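Local coordinates for topoisomerase I-like protein (Leishmania donovani, PDB 2B9S), which probably relaxes supercoiled DNA by transient cleavage and rejoining of one strand, as one subunit of a heterodimeric type IB topoisomerase, at residues 150-155 and 228-234; 284-290 and 385-389; 319-323 and 335-341. All coordinates share one frame; numbering follows the deposited sequence.

Contact 1: 150-155 and 228-234; sequences EQVANF and YVMLAPS. With nucleotides of chain A.
Glu-150 lays its CB against the methyl CD1 of Leu-231, the two side chains crossing at about a right angle. A water molecule ties OE1 of Glu-150, the backbone N of Gln-151 and OG of Ser-234 together, while OE2 of Glu-150 is held by Ser-236. The carbonyl of Gln-151 accepts the N-H of Ala-232 (N to O 3.0 Å). Val-152 pairs with Leu-231 in a single beta bridge; its CG1, anti to the backbone N (chi1 -174°), reaches CG1 of Val-229 at 3.5 Å. Ala-153 N then bonds to Met-230 O at 2.9 Å. Next, the Asn-154 amide uses both ends: ND2 donates almost straight to Tyr-228 O at 2.7 Å, a partner lying in the amide plane, and OD1 accepts from Met-230 N at 3.2 Å, which fixes the rotation of the amide. Beyond it, Tyr-228 OH donates to OP2 of DA7 of chain A at 2.8 Å, so the second segment also contacts the DNA backbone. Within the DNA-binding fragment of the topoisomerase I family, the contact joins strand 148-151 and the residues after it to strand 226-229 and the following loop, linking outermost strands of two sheets, with strand 142-145 and helix 236-266 packed against Leu-231.

Contact 2: 284-290 and 385-389; sequences IDRLALR and FRTYN. With VO4 (vanadate ion), chain F; nucleotides of chain B.
Arg-290 and Arg-386 converge on the vanadate that, bound to O5' of DA1 of chain B, mimics the transition state of strand cleavage and rejoining. NE of Arg-290 donates to vanadate O2 at 3.0 Å, and its NH2 donates to O5' of DA1 at 3.0 Å, with only a weak bond to vanadate O1. O1 is gripped more directly by NH2 of Arg-386, at 2.8 Å and with a nearly straight N-H...O angle of 167°. The two guanidinium groups lie flat on one another, planes 27° apart, with NH2 of Arg-386 over one face of Arg-290; the shared anion probably offsets their like charges. His-429 also bonds to the vanadate and Lys-328 completes its pocket, while NE of Arg-386 is held by Tyr-22 of the partner chain and its NH2 also bonds to the carbonyl O of Cys-427.

Ala-288, with positive phi (50°) just after the helix, presents its carbonyl O to NH1 of Arg-386 at 2.6 Å, a weak bond by its angle. Farther from the anion, Asn-389 ND2 donates to Asp-285 O at 2.8 Å, joining helix 272-287 to helix 384-400. The Ala-288 methyl fits against ND2 and CB of Asn-389. Outermost, CG2 of Ile-284 meets CB of Phe-385 at 3.9 Å, and the Phe-385 ring rests against CA and CB of Asp-285, whose carboxylate is turned to Arg-260 and Tyr-263. Helix 272-287 and the residues after it thus pack on helix 384-400, with helix 366-373 packing against Ile-284 and Phe-385 and helix 236-266 against Thr-387 and Tyr-388.

Contact 3: 319-323 and 335-341; sequences NIVRF and NDVAVLP
Val-321 and Val-337 form the central hydrogen-bonded pair of an antiparallel beta ladder, the hairpin of strands 320-326 and 332-338, each N-H donating to the other's carbonyl O, with both N to O distances 2.7 Å. Phe-323 and Asn-335 repeat the pattern: Phe-323 N reaches Asn-335 O at 2.8 Å, and Asn-335 N returns a longer bond to Phe-323 O. At the other end Val-339 N donates to Asn-319 O, carrying the ladder one residue past the last strand pair. Between these rungs stand the non-hydrogen-bonded pairs Ile-320 with Ala-338 and Arg-322 with Asp-336, where CA-H...O contacts supplement the ladder; the closest runs from Ile-320 CA to Val-337 O.

The charged contact is a salt bridge across the Arg-322 and Asp-336 pair. The guanidinium offers its NE side, so that NE meets OD2 at 2.9 Å and NH2 meets OD1 at 3.0 Å, both oxygens being approached on their syn sides. The planes of the two groups are only 15° apart, and a bend at chi3 (-68°) turns the guanidinium alongside the carboxylate. This two-point grip holds both groups against rotation.

Apolar contacts divide between the two faces of the hairpin. On the face of Ile-320 and Arg-322, CG1 of Ile-320 lies near the Ala-338 methyl. On the other, CG2 of Val-337 touches CD2 of the Phe-323 ring at 3.8 Å, and past the strand end CG2 of Val-321 meets CG2 of Val-339, also at 3.8 Å. That second face is covered by helix 272-287, whose Leu-287 packs on Phe-323 and Val-337, and by helix 341-351 against Val-321 and Val-339; strand 313-315 flanks strand 320-326 as the third strand of the sheet.

Overall arrangement
From the N terminus, contact 1 comes first: it closes a loop of 72 residues that is without helix, bringing two outer strands of the DNA-binding region together before helix 236-266 begins. Farther along, contact 2 opens at helix 272-287 and closes 95 residues later on helix 384-400. Contact 3, a short hairpin closure, lies wholly within that span. Contacts 2 and 3 touch through Leu-287, so the sheet rests on the helix leading to the vanadate site. Contact 1 stands apart, its centre about 29 Å from that of contact 2 and 43 Å from that of contact 3.

Contact 1: 150-155 and 228-234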
loop_
_atom_site.group_PDB
_atom_site.type_symbol
_atom_site.label_atom_id
_atom_site.label_comp_id
_atom_site.label_asym_id
_atom_site.label_seq_id
_atom_site.Cartn_x
_atom_site.Cartn_y
_atom_site.Cartn_z
ATOM N N GLU D 150 14.033 -3.194 -18.214
ATOM C CA GLU D 150 13.323 -2.537 -17.116
ATOM C C GLU D 150 13.754 -3.133 -15.779
ATOM O O GLU D 150 14.042 -4.324 -15.684
ATOM C CB GLU D 150 11.799 -2.654 -17.278
ATOM C CG GLU D 150 11.248 -2.277 -18.658
ATOM C CD GLU D 150 11.011 -0.773 -18.864
ATOM O OE1 GLU D 150 11.466 0.063 -18.053
ATOM O OE2 GLU D 150 10.370 -0.424 -19.878
ATOM N N GLN D 151 13.824 -2.294 -14.754
ATOM C CA GLN D 151 14.060 -2.783 -13.400
ATOM C C GLN D 151 12.822 -3.544 -12.890
ATOM O O GLN D 151 11.694 -3.169 -13.183
ATOM C CB GLN D 151 14.401 -1.631 -12.457
ATOM C CG GLN D 151 15.826 -1.648 -11.987
ATOM C CD GLN D 151 16.285 -0.320 -11.395
ATOM O OE1 GLN D 151 15.543 0.663 -11.382
ATOM N NE2 GLN D 151 17.521 -0.289 -10.906
ATOM N N VAL D 152 13.078 -4.630 -12.169
ATOM C CA VAL D 152 12.071 -5.392 -11.431
ATOM C C VAL D 152 12.087 -4.899 -9.969
ATOM O O VAL D 152 13.159 -4.648 -9.408
ATOM C CB VAL D 152 12.386 -6.881 -11.500
ATOM C CG1 VAL D 152 11.295 -7.692 -10.872
ATOM C CG2 VAL D 152 12.587 -7.294 -12.948
ATOM N N ALA D 153 10.910 -4.728 -9.366
ATOM C CA ALA D 153 10.842 -4.114 -8.030
ATOM C C ALA D 153 11.067 -5.087 -6.871
ATOM O O ALA D 153 12.025 -4.932 -6.114
ATOM C CB ALA D 153 9.547 -3.302 -7.841
ATOM N N ASN D 154 10.200 -6.085 -6.724
ATOM C CA ASN D 154 10.251 -6.968 -5.547
ATOM C C ASN D 154 10.623 -8.416 -5.906
ATOM O O ASN D 154 9.895 -9.358 -5.577
ATOM C CB ASN D 154 8.929 -6.888 -4.748
ATOM C CG ASN D 154 7.702 -7.253 -5.594
ATOM O OD1 ASN D 154 7.530 -6.754 -6.714
ATOM N ND2 ASN D 154 6.849 -8.132 -5.063
ATOM N N PHE D 155 11.765 -8.583 -6.582
ATOM C CA PHE D 155 12.258 -9.912 -7.009
ATOM C C PHE D 155 12.717 -10.812 -5.846
ATOM O O PHE D 155 12.827 -12.022 -6.008
ATOM C CB PHE D 155 13.392 -9.768 -8.023
ATOM C CG PHE D 155 14.557 -8.971 -7.512
ATOM C CD1 PHE D 155 14.659 -7.604 -7.795
ATOM C CD2 PHE D 155 15.546 -9.578 -6.731
ATOM C CE1 PHE D 155 15.739 -6.866 -7.305
ATOM C CE2 PHE D 155 16.615 -8.854 -6.233
ATOM C CZ PHE D 155 16.730 -7.500 -6.522
ATOM N N TYR D 228 2.679 -10.514 -5.867
ATOM C CA TYR D 228 3.210 -10.442 -7.227
ATOM C C TYR D 228 4.536 -9.761 -7.272
ATOM O O TYR D 228 4.750 -8.754 -6.595
ATOM C CB TYR D 228 2.301 -9.637 -8.139
ATOM C CG TYR D 228 0.906 -10.146 -8.226
ATOM C CD1 TYR D 228 0.562 -11.105 -9.168
ATOM C CD2 TYR D 228 -0.100 -9.632 -7.387
ATOM C CE1 TYR D 228 -0.700 -11.563 -9.256
ATOM C CE2 TYR D 228 -1.372 -10.112 -7.469
ATOM C CZ TYR D 228 -1.665 -11.067 -8.408
ATOM O OH TYR D 228 -2.948 -11.527 -8.519
ATOM N N VAL D 229 5.421 -10.322 -8.086
ATOM C CA VAL D 229 6.615 -9.627 -8.525
ATOM C C VAL D 229 6.240 -8.769 -9.733
ATOM O O VAL D 229 5.754 -9.269 -10.749
ATOM C CB VAL D 229 7.727 -10.610 -8.894
ATOM C CG1 VAL D 229 8.963 -9.857 -9.343
ATOM C CG2 VAL D 229 8.045 -11.519 -7.719
ATOM N N MET D 230 6.441 -7.468 -9.600
ATOM C CA MET D 230 6.098 -6.512 -10.659
ATOM C C MET D 230 7.277 -5.562 -10.965
ATOM O O MET D 230 8.294 -5.574 -10.255
ATOM C CB MET D 230 4.797 -5.764 -10.281
ATOM C CG MET D 230 3.517 -6.657 -10.436
ATOM S SD MET D 230 1.984 -5.752 -10.258
ATOM C CE MET D 230 0.660 -6.994 -10.298
ATOM N N LEU D 231 7.142 -4.740 -12.011
ATOM C CA LEU D 231 8.226 -3.811 -12.414
ATOM C C LEU D 231 8.379 -2.625 -11.469
ATOM O O LEU D 231 7.471 -2.319 -10.716
ATOM C CB LEU D 231 8.074 -3.342 -13.877
ATOM C CG LEU D 231 8.061 -4.389 -15.006
ATOM C CD1 LEU D 231 8.359 -3.750 -16.345
ATOM C CD2 LEU D 231 9.030 -5.515 -14.767
ATOM N N ALA D 232 9.557 -2.005 -11.486
ATOM C CA ALA D 232 9.846 -0.825 -10.686
ATOM C C ALA D 232 9.073 0.377 -11.228
ATOM O O ALA D 232 8.697 0.389 -12.392
ATOM C CB ALA D 232 11.347 -0.548 -10.682
ATOM N N PRO D 233 8.813 1.386 -10.376
ATOM C CA PRO D 233 8.057 2.572 -10.825
ATOM C C PRO D 233 8.736 3.346 -11.971
ATOM O O PRO D 233 8.044 4.035 -12.730
ATOM C CB PRO D 233 7.939 3.435 -9.559
ATOM C CG PRO D 233 8.327 2.547 -8.407
ATOM C CD PRO D 233 9.192 1.457 -8.952
ATOM N N SER D 234 10.067 3.204 -12.095
ATOM C CA SER D 234 10.856 3.759 -13.222
ATOM C C SER D 234 10.578 3.110 -14.579
ATOM O O SER D 234 10.968 3.646 -15.626
ATOM C CB SER D 234 12.370 3.727 -12.926
ATOM O OG SER D 234 12.883 2.402 -12.836
ATOM P P DA A 7 -4.160 -12.526 -11.938
ATOM O OP1 DA A 7 -3.991 -12.965 -13.343
ATOM O OP2 DA A 7 -3.317 -13.060 -10.849
ATOM O "O5'" DA A 7 -4.014 -10.952 -11.924
ATOM C "C5'" DA A 7 -4.869 -10.152 -12.699
ATOM C "C4'" DA A 7 -4.619 -8.690 -12.388
ATOM O "O4'" DA A 7 -5.392 -8.344 -11.215
ATOM C "C3'" DA A 7 -3.182 -8.252 -12.081
ATOM O "O3'" DA A 7 -3.076 -6.911 -12.513
ATOM C "C2'" DA A 7 -3.156 -8.180 -10.579
ATOM C "C1'" DA A 7 -4.560 -7.603 -10.359
ATOM N N9 DA A 7 -5.024 -7.728 -8.973
ATOM C C8 DA A 7 -4.789 -8.791 -8.157
ATOM N N7 DA A 7 -5.299 -8.637 -6.975
ATOM C C5 DA A 7 -5.886 -7.404 -6.996
ATOM C C6 DA A 7 -6.589 -6.698 -6.016
ATOM N N6 DA A 7 -6.791 -7.182 -4.781
ATOM N N1 DA A 7 -7.050 -5.481 -6.352
ATOM C C2 DA A 7 -6.849 -5.033 -7.598
ATOM N N3 DA A 7 -6.183 -5.613 -8.596
ATOM C C4 DA A 7 -5.726 -6.813 -8.227
HETATM O O HOH W 1 13.044 0.433 -15.236
#

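Contact 2: 284-290 and 385-389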
loop_
_atom_site.group_PDB
_atom_site.type_symbol
_atom_site.label_atom_id
_atom_site.label_comp_id
_atom_site.label_asym_id
_atom_site.label_seq_id
_atom_site.Cartn_x
_atom_site.Cartn_y
_atom_site.Cartn_z
ATOM N N ILE D 284 -17.022 11.946 -0.625
ATOM C CA ILE D 284 -15.868 11.547 -1.440
ATOM C C ILE D 284 -15.318 12.741 -2.240
ATOM O O ILE D 284 -14.092 12.943 -2.323
ATOM C CB ILE D 284 -16.227 10.359 -2.375
ATOM C CG1 ILE D 284 -16.493 9.089 -1.549
ATOM C CG2 ILE D 284 -15.153 10.131 -3.427
ATOM C CD1 ILE D 284 -17.095 7.935 -2.328
ATOM N N ASP D 285 -16.232 13.531 -2.802
ATOM C CA ASP D 285 -15.889 14.773 -3.488
ATOM C C ASP D 285 -15.271 15.818 -2.553
ATOM O O ASP D 285 -14.131 16.242 -2.775
ATOM C CB ASP D 285 -17.122 15.348 -4.197
ATOM C CG ASP D 285 -16.873 16.724 -4.826
ATOM O OD1 ASP D 285 -15.711 17.168 -4.934
ATOM O OD2 ASP D 285 -17.864 17.361 -5.216
ATOM N N ARG D 286 -16.008 16.225 -1.513
ATOM C CA ARG D 286 -15.610 17.407 -0.731
ATOM C C ARG D 286 -14.532 17.120 0.298
ATOM O O ARG D 286 -13.707 17.990 0.585
ATOM C CB ARG D 286 -16.817 18.104 -0.060
ATOM C CG ARG D 286 -17.967 18.542 -0.971
ATOM C CD ARG D 286 -17.541 18.998 -2.374
ATOM N NE ARG D 286 -16.759 20.236 -2.417
ATOM C CZ ARG D 286 -17.074 21.317 -3.138
ATOM N NH1 ARG D 286 -18.168 21.351 -3.899
ATOM N NH2 ARG D 286 -16.281 22.378 -3.102
ATOM N N LEU D 287 -14.543 15.900 0.838
ATOM C CA LEU D 287 -13.627 15.486 1.906
ATOM C C LEU D 287 -12.550 14.485 1.477
ATOM O O LEU D 287 -11.710 14.107 2.299
ATOM C CB LEU D 287 -14.416 14.878 3.082
ATOM C CG LEU D 287 -15.430 15.715 3.857
ATOM C CD1 LEU D 287 -15.972 14.876 4.971
ATOM C CD2 LEU D 287 -14.776 16.984 4.392
ATOM N N ALA D 288 -12.597 14.056 0.216
ATOM C CA ALA D 288 -11.699 13.035 -0.363
ATOM C C ALA D 288 -11.573 11.735 0.458
ATOM O O ALA D 288 -10.474 11.218 0.632
ATOM C CB ALA D 288 -10.292 13.637 -0.715
ATOM N N LEU D 289 -12.692 11.215 0.966
ATOM C CA LEU D 289 -12.675 9.910 1.650
ATOM C C LEU D 289 -12.438 8.770 0.655
ATOM O O LEU D 289 -12.855 8.838 -0.522
ATOM C CB LEU D 289 -13.994 9.644 2.415
ATOM C CG LEU D 289 -14.515 10.657 3.452
ATOM C CD1 LEU D 289 -15.654 10.045 4.320
ATOM C CD2 LEU D 289 -13.419 11.239 4.330
ATOM N N ARG D 290 -11.781 7.716 1.125
ATOM C CA ARG D 290 -11.763 6.471 0.369
ATOM C C ARG D 290 -13.175 5.881 0.421
ATOM O O ARG D 290 -13.922 6.132 1.365
ATOM C CB ARG D 290 -10.733 5.499 0.931
ATOM C CG ARG D 290 -9.314 6.059 0.982
ATOM C CD ARG D 290 -8.477 5.173 1.845
ATOM N NE ARG D 290 -7.076 5.567 2.010
ATOM C CZ ARG D 290 -6.579 6.136 3.098
ATOM N NH1 ARG D 290 -7.382 6.464 4.098
ATOM N NH2 ARG D 290 -5.270 6.387 3.192
ATOM N N PHE D 385 -11.354 10.915 -7.414
ATOM C CA PHE D 385 -11.642 12.171 -6.700
ATOM C C PHE D 385 -10.543 12.536 -5.728
ATOM O O PHE D 385 -10.346 13.708 -5.365
ATOM C CB PHE D 385 -12.959 12.067 -5.932
ATOM C CG PHE D 385 -14.178 12.280 -6.783
ATOM C CD1 PHE D 385 -14.770 11.210 -7.443
ATOM C CD2 PHE D 385 -14.728 13.562 -6.924
ATOM C CE1 PHE D 385 -15.914 11.403 -8.233
ATOM C CE2 PHE D 385 -15.865 13.775 -7.709
ATOM C CZ PHE D 385 -16.460 12.702 -8.371
ATOM N N ARG D 386 -9.829 11.518 -5.289
ATOM C CA ARG D 386 -8.798 11.697 -4.292
ATOM C C ARG D 386 -7.528 12.252 -4.968
ATOM O O ARG D 386 -6.888 13.177 -4.449
ATOM C CB ARG D 386 -8.563 10.354 -3.593
ATOM C CG ARG D 386 -8.145 10.458 -2.187
ATOM C CD ARG D 386 -8.074 9.054 -1.547
ATOM N NE ARG D 386 -6.996 9.017 -0.572
ATOM C CZ ARG D 386 -7.083 9.487 0.661
ATOM N NH1 ARG D 386 -8.217 10.025 1.105
ATOM N NH2 ARG D 386 -6.044 9.384 1.471
ATOM N N THR D 387 -7.187 11.664 -6.118
ATOM C CA THR D 387 -6.152 12.174 -7.028
ATOM C C THR D 387 -6.477 13.595 -7.503
ATOM O O THR D 387 -5.599 14.466 -7.524
ATOM C CB THR D 387 -6.015 11.273 -8.290
ATOM O OG1 THR D 387 -5.863 9.910 -7.894
ATOM C CG2 THR D 387 -4.816 11.685 -9.139
ATOM N N TYR D 388 -7.732 13.797 -7.906
ATOM C CA TYR D 388 -8.240 15.103 -8.310
ATOM C C TYR D 388 -8.111 16.142 -7.191
ATOM O O TYR D 388 -7.613 17.248 -7.416
ATOM C CB TYR D 388 -9.699 14.993 -8.782
ATOM C CG TYR D 388 -10.421 16.324 -8.813
ATOM C CD1 TYR D 388 -10.250 17.213 -9.885
ATOM C CD2 TYR D 388 -11.247 16.707 -7.755
ATOM C CE1 TYR D 388 -10.883 18.447 -9.897
ATOM C CE2 TYR D 388 -11.894 17.929 -7.758
ATOM C CZ TYR D 388 -11.714 18.798 -8.829
ATOM O OH TYR D 388 -12.370 20.016 -8.828
ATOM N N ASN D 389 -8.555 15.779 -5.998
ATOM C CA ASN D 389 -8.513 16.675 -4.853
ATOM C C ASN D 389 -7.109 17.065 -4.430
ATOM O O ASN D 389 -6.884 18.199 -4.031
ATOM C CB ASN D 389 -9.250 16.069 -3.659
ATOM C CG ASN D 389 -10.727 16.380 -3.674
ATOM O OD1 ASN D 389 -11.113 17.550 -3.740
ATOM N ND2 ASN D 389 -11.570 15.339 -3.625
HETATM V V VO4 F . -3.983 6.394 -0.326
HETATM O O1 VO4 F . -3.859 7.812 0.673
HETATM O O2 VO4 F . -5.521 5.578 -0.609
ATOM O "O5'" DA B 1 -3.367 5.216 1.186
ATOM C "C5'" DA B 1 -2.190 5.723 1.801
ATOM C "C4'" DA B 1 -1.679 4.737 2.806
ATOM O "O4'" DA B 1 -1.188 3.546 2.149
ATOM C "C3'" DA B 1 -0.496 5.300 3.530
ATOM O "O3'" DA B 1 -0.990 6.044 4.635
ATOM C "C2'" DA B 1 0.302 4.054 3.918
ATOM C "C1'" DA B 1 -0.045 3.041 2.856
ATOM N N9 DA B 1 0.954 2.728 1.826
ATOM C C8 DA B 1 1.114 3.400 0.641
ATOM N N7 DA B 1 2.028 2.908 -0.155
ATOM C C5 DA B 1 2.518 1.815 0.552
ATOM C C6 DA B 1 3.515 0.858 0.254
ATOM N N6 DA B 1 4.218 0.845 -0.900
ATOM N N1 DA B 1 3.745 -0.100 1.179
ATOM C C2 DA B 1 3.049 -0.115 2.316
ATOM N N3 DA B 1 2.115 0.744 2.711
ATOM C C4 DA B 1 1.868 1.684 1.779
HETATM O O HOH W 2 -9.439 12.350 3.320
#

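Contact 3: 319-323 and 335-341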
loop_
_atom_site.group_PDB
_atom_site.type_symbol
_atom_site.label_atom_id
_atom_site.label_comp_id
_atom_site.label_asym_id
_atom_site.label_seq_id
_atom_site.Cartn_x
_atom_site.Cartn_y
_atom_site.Cartn_z
ATOM N N ASN D 319 -24.753 22.873 11.896
ATOM C CA ASN D 319 -24.542 22.086 10.668
ATOM C C ASN D 319 -23.156 21.453 10.580
ATOM O O ASN D 319 -22.648 21.171 9.504
ATOM C CB ASN D 319 -24.845 22.908 9.410
ATOM C CG ASN D 319 -26.315 23.182 9.244
ATOM O OD1 ASN D 319 -27.159 22.433 9.752
ATOM N ND2 ASN D 319 -26.639 24.256 8.537
ATOM N N ILE D 320 -22.567 21.224 11.740
ATOM C CA ILE D 320 -21.238 20.669 11.851
ATOM C C ILE D 320 -21.321 19.153 12.156
ATOM O O ILE D 320 -22.036 18.722 13.071
ATOM C CB ILE D 320 -20.404 21.491 12.871
ATOM C CG1 ILE D 320 -20.008 22.825 12.230
ATOM C CG2 ILE D 320 -19.152 20.738 13.327
ATOM C CD1 ILE D 320 -19.622 23.907 13.210
ATOM N N VAL D 321 -20.638 18.361 11.325
ATOM C CA VAL D 321 -20.460 16.934 11.568
ATOM C C VAL D 321 -19.047 16.699 12.076
ATOM O O VAL D 321 -18.085 17.107 11.449
ATOM C CB VAL D 321 -20.718 16.077 10.318
ATOM C CG1 VAL D 321 -20.882 14.596 10.704
ATOM C CG2 VAL D 321 -21.958 16.539 9.598
ATOM N N ARG D 322 -18.945 16.087 13.251
ATOM C CA ARG D 322 -17.693 15.566 13.782
ATOM C C ARG D 322 -17.494 14.089 13.375
ATOM O O ARG D 322 -18.208 13.195 13.867
ATOM C CB ARG D 322 -17.684 15.675 15.299
ATOM C CG ARG D 322 -16.402 15.206 15.928
ATOM C CD ARG D 322 -16.296 15.684 17.352
ATOM N NE ARG D 322 -16.122 17.136 17.422
ATOM C CZ ARG D 322 -16.224 17.868 18.538
ATOM N NH1 ARG D 322 -16.509 17.301 19.704
ATOM N NH2 ARG D 322 -16.053 19.186 18.479
ATOM N N PHE D 323 -16.521 13.864 12.487
ATOM C CA PHE D 323 -16.048 12.527 12.081
ATOM C C PHE D 323 -14.962 12.016 13.040
ATOM O O PHE D 323 -14.039 12.749 13.378
ATOM C CB PHE D 323 -15.440 12.595 10.674
ATOM C CG PHE D 323 -16.443 12.842 9.576
ATOM C CD1 PHE D 323 -16.935 11.785 8.821
ATOM C CD2 PHE D 323 -16.883 14.133 9.289
ATOM C CE1 PHE D 323 -17.851 11.997 7.801
ATOM C CE2 PHE D 323 -17.800 14.354 8.281
ATOM C CZ PHE D 323 -18.290 13.287 7.537
ATOM N N ASN D 335 -12.146 15.050 12.162
ATOM C CA ASN D 335 -12.479 16.283 11.470
ATOM C C ASN D 335 -13.858 16.786 11.834
ATOM O O ASN D 335 -14.824 16.011 11.844
ATOM C CB ASN D 335 -12.390 16.100 9.947
ATOM C CG ASN D 335 -12.171 17.420 9.201
ATOM O OD1 ASN D 335 -11.873 18.460 9.808
ATOM N ND2 ASN D 335 -12.299 17.376 7.880
ATOM N N ASP D 336 -13.938 18.088 12.127
ATOM C CA ASP D 336 -15.220 18.797 12.264
ATOM C C ASP D 336 -15.526 19.494 10.959
ATOM O O ASP D 336 -14.737 20.319 10.499
ATOM C CB ASP D 336 -15.162 19.821 13.392
ATOM C CG ASP D 336 -15.088 19.182 14.754
ATOM O OD1 ASP D 336 -14.998 19.937 15.741
ATOM O OD2 ASP D 336 -15.126 17.936 14.850
ATOM N N VAL D 337 -16.658 19.144 10.356
ATOM C CA VAL D 337 -16.981 19.568 9.000
ATOM C C VAL D 337 -18.335 20.265 8.972
ATOM O O VAL D 337 -19.350 19.690 9.400
ATOM C CB VAL D 337 -17.016 18.357 7.993
ATOM C CG1 VAL D 337 -17.246 18.829 6.561
ATOM C CG2 VAL D 337 -15.733 17.553 8.064
ATOM N N ALA D 338 -18.343 21.499 8.461
ATOM C CA ALA D 338 -19.565 22.240 8.241
ATOM C C ALA D 338 -20.144 21.797 6.910
ATOM O O ALA D 338 -19.535 22.004 5.861
ATOM C CB ALA D 338 -19.282 23.742 8.246
ATOM N N VAL D 339 -21.302 21.151 6.948
ATOM C CA VAL D 339 -21.900 20.596 5.726
ATOM C C VAL D 339 -23.112 21.393 5.283
ATOM O O VAL D 339 -23.705 22.152 6.072
ATOM C CB VAL D 339 -22.288 19.076 5.877
ATOM C CG1 VAL D 339 -21.052 18.214 6.202
ATOM C CG2 VAL D 339 -23.376 18.881 6.920
ATOM N N LEU D 340 -23.490 21.202 4.018
ATOM C CA LEU D 340 -24.765 21.706 3.522
ATOM C C LEU D 340 -25.888 21.332 4.501
ATOM O O LEU D 340 -25.896 20.219 5.030
ATOM C CB LEU D 340 -25.051 21.153 2.127
ATOM C CG LEU D 340 -24.053 21.507 1.019
ATOM C CD1 LEU D 340 -24.509 20.949 -0.310
ATOM C CD2 LEU D 340 -23.832 23.033 0.926
ATOM N N PRO D 341 -26.809 22.280 4.791
ATOM C CA PRO D 341 -27.965 21.946 5.648
ATOM C C PRO D 341 -28.796 20.760 5.145
ATOM O O PRO D 341 -29.355 20.030 5.953
ATOM C CB PRO D 341 -28.806 23.240 5.667
ATOM C CG PRO D 341 -28.182 24.171 4.681
ATOM C CD PRO D 341 -26.783 23.707 4.404
#